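Local atomic coordinates of probable diphthine synthase (Aeropyrum pernix, PDB entry 1WDE), a protein that probably catalyses the S-adenosyl-L-methionine-dependent trimethylation of a modified histidine in elongation factor 2, a step of diphthamide biosynthesis. Residues A125-T130 against Y135-T140; R157-N162 against L167-L172; R210-L215 against L271-S276. All blocks are in the same frame, centred on the assembly; numbering follows the deposited sequence.

Contact 1: residues A125-T130 against Y135-T140; sequences AARGAT and YRFGGT
The side chain of R127 lies over one face of the F137 ring, and the hydroxyl of T130 meets the same ring at its edge. F137 in turn lies over one face of the R127 guanidinium, with T140 OG1 at the guanidinium edge, near its plane. H168 adds an edge-to-face ring contact to F137. The contact packs residues 125-130 of helix 122-130 against strand 137-143, outermost in the mixed sheet within this chain, in a tetrapyrrole-methylase fold.

R127 CG makes a CH-pi contact, 4.0 Å from the centroid of the F137 ring. R127 CD sits 3.8 Å above the plane of the F137 ring, offset toward the rim. The arginine is extended from CG to NE and runs past the phenylalanine in the opposite direction. Its guanidinium plane is tilted 29° from the ring.

R127 NE is hydrogen-bonded to T170 OG1, outside the segments. R127 NH2 comes within 2.8 Å of T140 OG1. The side chain of R127 is about 7 Å from those of V96 and S121, which probably bind S-adenosyl-L-methionine. Chi1 of T130 (71°) turns its hydroxyl back to the helix. T130 OG1 donates to R127 O at 2.7 Å and lies 3.9 Å from F137 CZ.

Contact 2: residues R157-N162 against L167-L172; sequences RRIYLN and LHTTAL
N162 joins the two segments twice, by its backbone carbonyl and by its side-chain amide. The segments belong to a beta-alpha-beta unit made of strand 137-143, helix 153-165 and strand 168-173. Here the helix turns back into the second strand. The axes of helix 157-162 and strand 168-172 run at 150° to each other, with a closest approach of 7.9 Å.

Two hydrogen bonds cross the contact. In the backbone one, L167 N donates to N162 O over 2.8 Å. The bond is nearly straight, but the donor sits above the carbonyl plane, not on a lone pair. The other is made by side chains. N162 ND2 donates to T169 OG1, also at 2.8 Å, with an N-H...O angle of 166°. The hydroxyl lies in the plane of the amide, and the bond is close to straight. T169 points to the helix, and chi1 -62°, with OG1 anti to the carbonyl carbon, brings the hydroxyl to N162 ND2.

The amide of N162 has a further partner. Its OD1 accepts from the backbone N of G139, on the neighbouring strand. The buried amide thus links its own helix to both strands of the unit, and bonds at its two ends fix its rotation.

Van der Waals contacts flank the hydrogen bonds. L167 reaches the oxygen end of the amide with CD1. I159 crosses T169 at about a right angle, and its other neighbours include L191 of helix 184-202. The two branches of I159 divide the contact. I159 CG2 is 3.7 Å from T169 OG1, while I159 CG1 meets T169 CG2 carbon to carbon at 4.0 Å.

Contact 3: residues R210-L215 against L271-S276; sequences RLPSVL and LEYDRS
R210 and D274 meet with their flat groups steeply inclined, the guanidinium and carboxylate planes 57° apart. D274 OD1 lies at the guanidinium edge, near its plane, and R210 NH1 donates to it at 2.7 Å in a salt bridge. The place of OD1 is less certain in the model, so the exact length carries little weight. The bend of the arginine at chi3 (-84°) brings the guanidinium round to D274. S276 OG is also at the guanidinium edge, 3.3 Å from R210 NH1.

The second carboxylate oxygen serves its own segment. D274 OD2 accepts from S276 N at 2.8 Å, which makes an Asx turn. It also accepts from S276 OG, on its syn side. S276 stands at the N-cap position of helix 277-287, though its side chain makes no capping bond.

P212 and Y273 form the apolar half. The proline ring meets the base of the tyrosine, with P212 CB 3.6 Å from Y273 CB. The tyrosine ring then leads away. Y228 of strand 225-229 touches both residues.

Between the two halves, a water accepts from D274 N at 2.6 Å and donates to R210 O. The contact joins the lead-in to strand 213-217 with the loop between helices 255-264 and 277-287, away from the annotated sites. With one oxygen bound to R210 and the other to S276, the carboxylate is held from two directions, and the nearby arginine would probably favour its charged form.

How the contacts relate
Each of the three contacts closes its own loop, in series along the chain, so none nests in or crosses another. Contact 1 comes first and closes a short turn from helix 122-130 to strand 137-143. Contact 2 follows and closes the turn from helix 153-165 to strand 168-173. The two touch, because their strands are neighbours in the mixed sheet: R136 O and G138 N probably bond to the backbone of H168. Contact 3 closes a much longer loop, with 55 residues between its segments. It reaches the same sheet through strand 213-217 and brings in the region before helix 277-287. It touches contact 1 through T130 and V214, but not contact 2.

Contact 1: residues A125-T130 against Y135-T140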
# COMPACT_ATOMS: atom_id res chain seq x y z
N ALA A 125 2.17 -2.52 8.84
CA ALA A 125 2.38 -3.82 9.44
C ALA A 125 3.28 -4.69 8.55
O ALA A 125 4.13 -5.41 9.06
CB ALA A 125 1.05 -4.53 9.67
N ALA A 126 3.11 -4.61 7.23
CA ALA A 126 3.93 -5.39 6.31
C ALA A 126 5.38 -4.93 6.40
O ALA A 126 6.28 -5.75 6.58
CB ALA A 126 3.42 -5.24 4.90
N ARG A 127 5.62 -3.62 6.29
CA ARG A 127 6.98 -3.10 6.40
C ARG A 127 7.56 -3.56 7.73
O ARG A 127 8.70 -4.04 7.79
CB ARG A 127 7.00 -1.58 6.37
CG ARG A 127 6.70 -0.99 5.03
CD ARG A 127 6.60 0.52 5.18
NE ARG A 127 6.46 1.19 3.89
CZ ARG A 127 6.23 2.49 3.78
NH1 ARG A 127 6.11 3.23 4.88
NH2 ARG A 127 6.14 3.04 2.59
N GLY A 128 6.76 -3.45 8.78
CA GLY A 128 7.24 -3.85 10.10
C GLY A 128 7.60 -5.32 10.20
O GLY A 128 8.60 -5.69 10.84
N ALA A 129 6.81 -6.18 9.56
CA ALA A 129 7.10 -7.62 9.63
C ALA A 129 8.43 -8.02 8.99
O ALA A 129 9.01 -9.02 9.39
CB ALA A 129 5.94 -8.42 8.99
N THR A 130 8.90 -7.27 7.98
CA THR A 130 10.17 -7.56 7.30
C THR A 130 11.36 -7.30 8.20
O THR A 130 12.45 -7.82 7.98
CB THR A 130 10.39 -6.67 6.03
OG1 THR A 130 10.65 -5.33 6.45
CG2 THR A 130 9.15 -6.68 5.09
N TYR A 135 13.81 3.65 9.05
CA TYR A 135 14.43 4.86 8.51
C TYR A 135 14.80 4.79 7.03
O TYR A 135 14.92 5.83 6.37
CB TYR A 135 15.70 5.19 9.30
CG TYR A 135 15.48 5.28 10.79
CD1 TYR A 135 14.90 6.42 11.37
CD2 TYR A 135 15.84 4.22 11.62
CE1 TYR A 135 14.69 6.49 12.73
CE2 TYR A 135 15.63 4.27 12.98
CZ TYR A 135 15.06 5.41 13.53
OH TYR A 135 14.88 5.46 14.89
N ARG A 136 14.99 3.58 6.52
CA ARG A 136 15.40 3.39 5.14
C ARG A 136 14.29 3.19 4.14
O ARG A 136 14.56 3.06 2.95
CB ARG A 136 16.40 2.21 5.02
CG ARG A 136 17.72 2.46 5.75
CD ARG A 136 18.78 1.46 5.34
NE ARG A 136 19.22 1.65 3.96
CZ ARG A 136 19.90 0.75 3.27
NH1 ARG A 136 20.22 -0.41 3.85
NH2 ARG A 136 20.28 1.01 2.03
N PHE A 137 13.05 3.14 4.60
CA PHE A 137 11.96 3.00 3.65
C PHE A 137 11.80 4.31 2.91
O PHE A 137 11.83 5.39 3.52
CB PHE A 137 10.64 2.62 4.33
CG PHE A 137 10.56 1.15 4.66
CD1 PHE A 137 11.10 0.66 5.83
CD2 PHE A 137 10.05 0.25 3.72
CE1 PHE A 137 11.16 -0.71 6.08
CE2 PHE A 137 10.10 -1.15 3.96
CZ PHE A 137 10.67 -1.61 5.14
N GLY A 138 11.64 4.21 1.60
CA GLY A 138 11.46 5.39 0.78
C GLY A 138 10.08 5.49 0.15
O GLY A 138 9.06 5.16 0.78
N GLY A 139 10.04 5.95 -1.10
CA GLY A 139 8.79 6.10 -1.83
C GLY A 139 8.02 4.80 -2.01
O GLY A 139 8.59 3.69 -1.95
N THR A 140 6.71 4.92 -2.19
CA THR A 140 5.84 3.76 -2.38
C THR A 140 5.21 3.86 -3.77
O THR A 140 4.80 4.94 -4.19
CB THR A 140 4.70 3.72 -1.32
OG1 THR A 140 5.27 3.55 -0.01
CG2 THR A 140 3.73 2.54 -1.60

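Contact 2: residues R157-N162 against L167-L172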
# COMPACT_ATOMS: atom_id res chain seq x y z
N ARG A 157 10.97 3.85 -12.86
CA ARG A 157 11.87 4.94 -12.51
C ARG A 157 11.83 5.32 -11.02
O ARG A 157 12.86 5.56 -10.42
CB ARG A 157 11.58 6.18 -13.35
CG ARG A 157 12.36 7.43 -12.91
CD ARG A 157 12.31 8.49 -14.00
NE ARG A 157 12.97 9.73 -13.63
CZ ARG A 157 12.39 10.71 -12.94
NH1 ARG A 157 11.13 10.60 -12.54
NH2 ARG A 157 13.06 11.83 -12.69
N ARG A 158 10.64 5.38 -10.41
CA ARG A 158 10.59 5.76 -9.00
C ARG A 158 11.32 4.72 -8.16
O ARG A 158 11.92 5.04 -7.11
CB ARG A 158 9.14 5.95 -8.53
CG ARG A 158 8.45 7.17 -9.15
CD ARG A 158 7.25 7.61 -8.29
NE ARG A 158 7.67 8.00 -6.93
CZ ARG A 158 6.96 7.75 -5.83
NH1 ARG A 158 5.79 7.12 -5.90
NH2 ARG A 158 7.44 8.09 -4.63
N ILE A 159 11.31 3.48 -8.61
CA ILE A 159 12.01 2.45 -7.86
C ILE A 159 13.51 2.73 -7.95
O ILE A 159 14.21 2.67 -6.95
CB ILE A 159 11.71 1.04 -8.39
CG1 ILE A 159 10.22 0.73 -8.18
CG2 ILE A 159 12.59 0.02 -7.67
CD1 ILE A 159 9.77 -0.63 -8.78
N TYR A 160 14.00 3.05 -9.15
CA TYR A 160 15.43 3.36 -9.26
C TYR A 160 15.79 4.62 -8.43
O TYR A 160 16.88 4.73 -7.90
CB TYR A 160 15.84 3.58 -10.73
CG TYR A 160 15.89 2.31 -11.55
CD1 TYR A 160 14.91 2.03 -12.49
CD2 TYR A 160 16.96 1.42 -11.43
CE1 TYR A 160 14.98 0.87 -13.30
CE2 TYR A 160 17.04 0.28 -12.22
CZ TYR A 160 16.05 0.01 -13.15
OH TYR A 160 16.14 -1.10 -13.96
N LEU A 161 14.87 5.57 -8.34
CA LEU A 161 15.14 6.80 -7.56
C LEU A 161 15.34 6.45 -6.08
O LEU A 161 16.20 7.03 -5.41
CB LEU A 161 13.98 7.80 -7.75
CG LEU A 161 14.01 8.47 -9.13
CD1 LEU A 161 12.85 9.44 -9.29
CD2 LEU A 161 15.34 9.21 -9.29
N ASN A 162 14.57 5.49 -5.58
CA ASN A 162 14.71 5.07 -4.20
C ASN A 162 16.08 4.41 -4.07
O ASN A 162 16.84 4.67 -3.13
CB ASN A 162 13.65 4.02 -3.82
CG ASN A 162 12.33 4.61 -3.37
OD1 ASN A 162 12.24 5.75 -2.93
ND2 ASN A 162 11.28 3.80 -3.45
N LEU A 167 17.26 3.86 -0.49
CA LEU A 167 15.98 3.61 0.17
C LEU A 167 15.25 2.35 -0.32
O LEU A 167 15.32 2.02 -1.50
CB LEU A 167 15.06 4.81 -0.02
CG LEU A 167 15.57 6.20 0.41
CD1 LEU A 167 14.55 7.27 0.05
CD2 LEU A 167 15.83 6.19 1.89
N HIS A 168 14.55 1.69 0.59
CA HIS A 168 13.78 0.48 0.27
C HIS A 168 12.44 0.91 -0.34
O HIS A 168 11.79 1.85 0.14
CB HIS A 168 13.46 -0.33 1.52
CG HIS A 168 14.65 -0.67 2.37
ND1 HIS A 168 15.83 -1.14 1.84
CD2 HIS A 168 14.79 -0.72 3.72
CE1 HIS A 168 16.64 -1.48 2.83
NE2 HIS A 168 16.03 -1.24 3.98
N THR A 169 12.03 0.23 -1.40
CA THR A 169 10.78 0.55 -2.07
C THR A 169 9.64 -0.32 -1.53
O THR A 169 9.79 -1.52 -1.29
CB THR A 169 10.87 0.29 -3.59
OG1 THR A 169 11.88 1.12 -4.17
CG2 THR A 169 9.53 0.58 -4.26
N THR A 170 8.49 0.30 -1.32
CA THR A 170 7.33 -0.48 -0.91
C THR A 170 6.52 -0.51 -2.20
O THR A 170 6.28 0.53 -2.81
CB THR A 170 6.52 0.20 0.19
OG1 THR A 170 7.33 0.31 1.39
CG2 THR A 170 5.27 -0.66 0.51
N ALA A 171 6.17 -1.70 -2.67
CA ALA A 171 5.39 -1.78 -3.90
C ALA A 171 4.06 -2.45 -3.61
O ALA A 171 3.99 -3.63 -3.21
CB ALA A 171 6.17 -2.54 -4.97
N LEU A 172 2.99 -1.69 -3.80
CA LEU A 172 1.66 -2.20 -3.55
C LEU A 172 1.13 -2.85 -4.83
O LEU A 172 1.57 -2.53 -5.94
CB LEU A 172 0.73 -1.06 -3.13
CG LEU A 172 1.17 -0.17 -1.94
CD1 LEU A 172 0.04 0.81 -1.63
CD2 LEU A 172 1.50 -1.02 -0.71

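Contact 3: residues R210-L215 against L271-S276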
# COMPACT_ATOMS: atom_id res chain seq x y z
N ARG A 210 16.78 -8.59 -11.54
CA ARG A 210 17.90 -9.12 -10.76
C ARG A 210 17.95 -8.76 -9.27
O ARG A 210 18.80 -9.25 -8.52
CB ARG A 210 19.21 -8.69 -11.41
CG ARG A 210 19.51 -9.37 -12.74
CD ARG A 210 21.02 -9.44 -12.91
NE ARG A 210 21.57 -8.21 -13.44
CZ ARG A 210 22.81 -7.77 -13.23
NH1 ARG A 210 23.66 -8.43 -12.47
NH2 ARG A 210 23.20 -6.67 -13.84
N LEU A 211 17.06 -7.88 -8.84
CA LEU A 211 17.02 -7.50 -7.42
C LEU A 211 16.23 -8.47 -6.57
O LEU A 211 15.21 -8.99 -7.03
CB LEU A 211 16.35 -6.13 -7.27
CG LEU A 211 17.07 -4.94 -7.88
CD1 LEU A 211 16.14 -3.73 -7.85
CD2 LEU A 211 18.35 -4.70 -7.09
N PRO A 212 16.67 -8.71 -5.33
CA PRO A 212 15.96 -9.61 -4.42
C PRO A 212 14.74 -8.79 -3.97
O PRO A 212 14.67 -7.57 -4.21
CB PRO A 212 16.96 -9.82 -3.28
CG PRO A 212 17.66 -8.49 -3.21
CD PRO A 212 17.90 -8.19 -4.69
N SER A 213 13.79 -9.44 -3.33
CA SER A 213 12.60 -8.74 -2.87
C SER A 213 11.94 -9.56 -1.79
O SER A 213 12.25 -10.74 -1.62
CB SER A 213 11.63 -8.50 -4.03
OG SER A 213 11.14 -9.73 -4.56
N VAL A 214 11.04 -8.93 -1.04
CA VAL A 214 10.36 -9.62 0.05
C VAL A 214 8.87 -9.49 -0.25
O VAL A 214 8.38 -8.41 -0.57
CB VAL A 214 10.69 -8.96 1.42
CG1 VAL A 214 10.30 -9.89 2.56
CG2 VAL A 214 12.19 -8.62 1.49
N LEU A 215 8.17 -10.61 -0.14
CA LEU A 215 6.73 -10.66 -0.38
C LEU A 215 6.13 -10.80 1.01
O LEU A 215 6.45 -11.73 1.74
CB LEU A 215 6.38 -11.89 -1.25
CG LEU A 215 4.89 -12.02 -1.60
CD1 LEU A 215 4.48 -10.93 -2.58
CD2 LEU A 215 4.63 -13.40 -2.21
N LEU A 271 21.93 -14.42 2.69
CA LEU A 271 20.72 -14.42 1.89
C LEU A 271 21.33 -14.45 0.51
O LEU A 271 22.37 -13.84 0.28
CB LEU A 271 19.92 -13.13 2.10
CG LEU A 271 19.21 -12.98 3.44
CD1 LEU A 271 18.46 -11.63 3.52
CD2 LEU A 271 18.25 -14.14 3.61
N GLU A 272 20.71 -15.16 -0.42
CA GLU A 272 21.26 -15.25 -1.76
C GLU A 272 20.54 -14.30 -2.70
O GLU A 272 19.32 -14.18 -2.65
CB GLU A 272 21.17 -16.69 -2.27
CG GLU A 272 21.96 -17.67 -1.43
CD GLU A 272 21.70 -19.12 -1.79
OE1 GLU A 272 20.51 -19.50 -1.90
OE2 GLU A 272 22.67 -19.87 -1.96
N TYR A 273 21.33 -13.63 -3.54
CA TYR A 273 20.81 -12.70 -4.54
C TYR A 273 21.98 -12.23 -5.40
O TYR A 273 23.14 -12.40 -5.03
CB TYR A 273 20.11 -11.52 -3.87
CG TYR A 273 21.00 -10.62 -3.06
CD1 TYR A 273 21.82 -9.68 -3.67
CD2 TYR A 273 20.99 -10.68 -1.67
CE1 TYR A 273 22.60 -8.81 -2.93
CE2 TYR A 273 21.77 -9.82 -0.91
CZ TYR A 273 22.57 -8.89 -1.55
OH TYR A 273 23.33 -8.02 -0.80
N ASP A 274 21.66 -11.66 -6.56
CA ASP A 274 22.67 -11.20 -7.51
C ASP A 274 23.66 -10.21 -6.88
O ASP A 274 23.31 -9.08 -6.55
CB ASP A 274 21.98 -10.59 -8.74
CG ASP A 274 22.95 -10.24 -9.84
OD1 ASP A 274 22.64 -10.51 -11.02
OD2 ASP A 274 24.03 -9.69 -9.54
N ARG A 275 24.91 -10.64 -6.75
CA ARG A 275 25.94 -9.83 -6.12
C ARG A 275 26.63 -8.76 -6.94
O ARG A 275 27.66 -8.21 -6.53
CB ARG A 275 26.96 -10.75 -5.44
CG ARG A 275 26.40 -11.38 -4.16
CD ARG A 275 27.39 -12.31 -3.49
NE ARG A 275 26.93 -12.78 -2.18
CZ ARG A 275 25.83 -13.50 -1.97
NH1 ARG A 275 25.51 -13.87 -0.74
NH2 ARG A 275 25.06 -13.86 -2.99
N SER A 276 26.07 -8.43 -8.10
CA SER A 276 26.65 -7.37 -8.91
C SER A 276 25.58 -6.34 -9.29
O SER A 276 25.90 -5.23 -9.69
CB SER A 276 27.31 -7.96 -10.16
OG SER A 276 26.46 -8.90 -10.79
O HOH W 1 19.12 -11.29 -7.11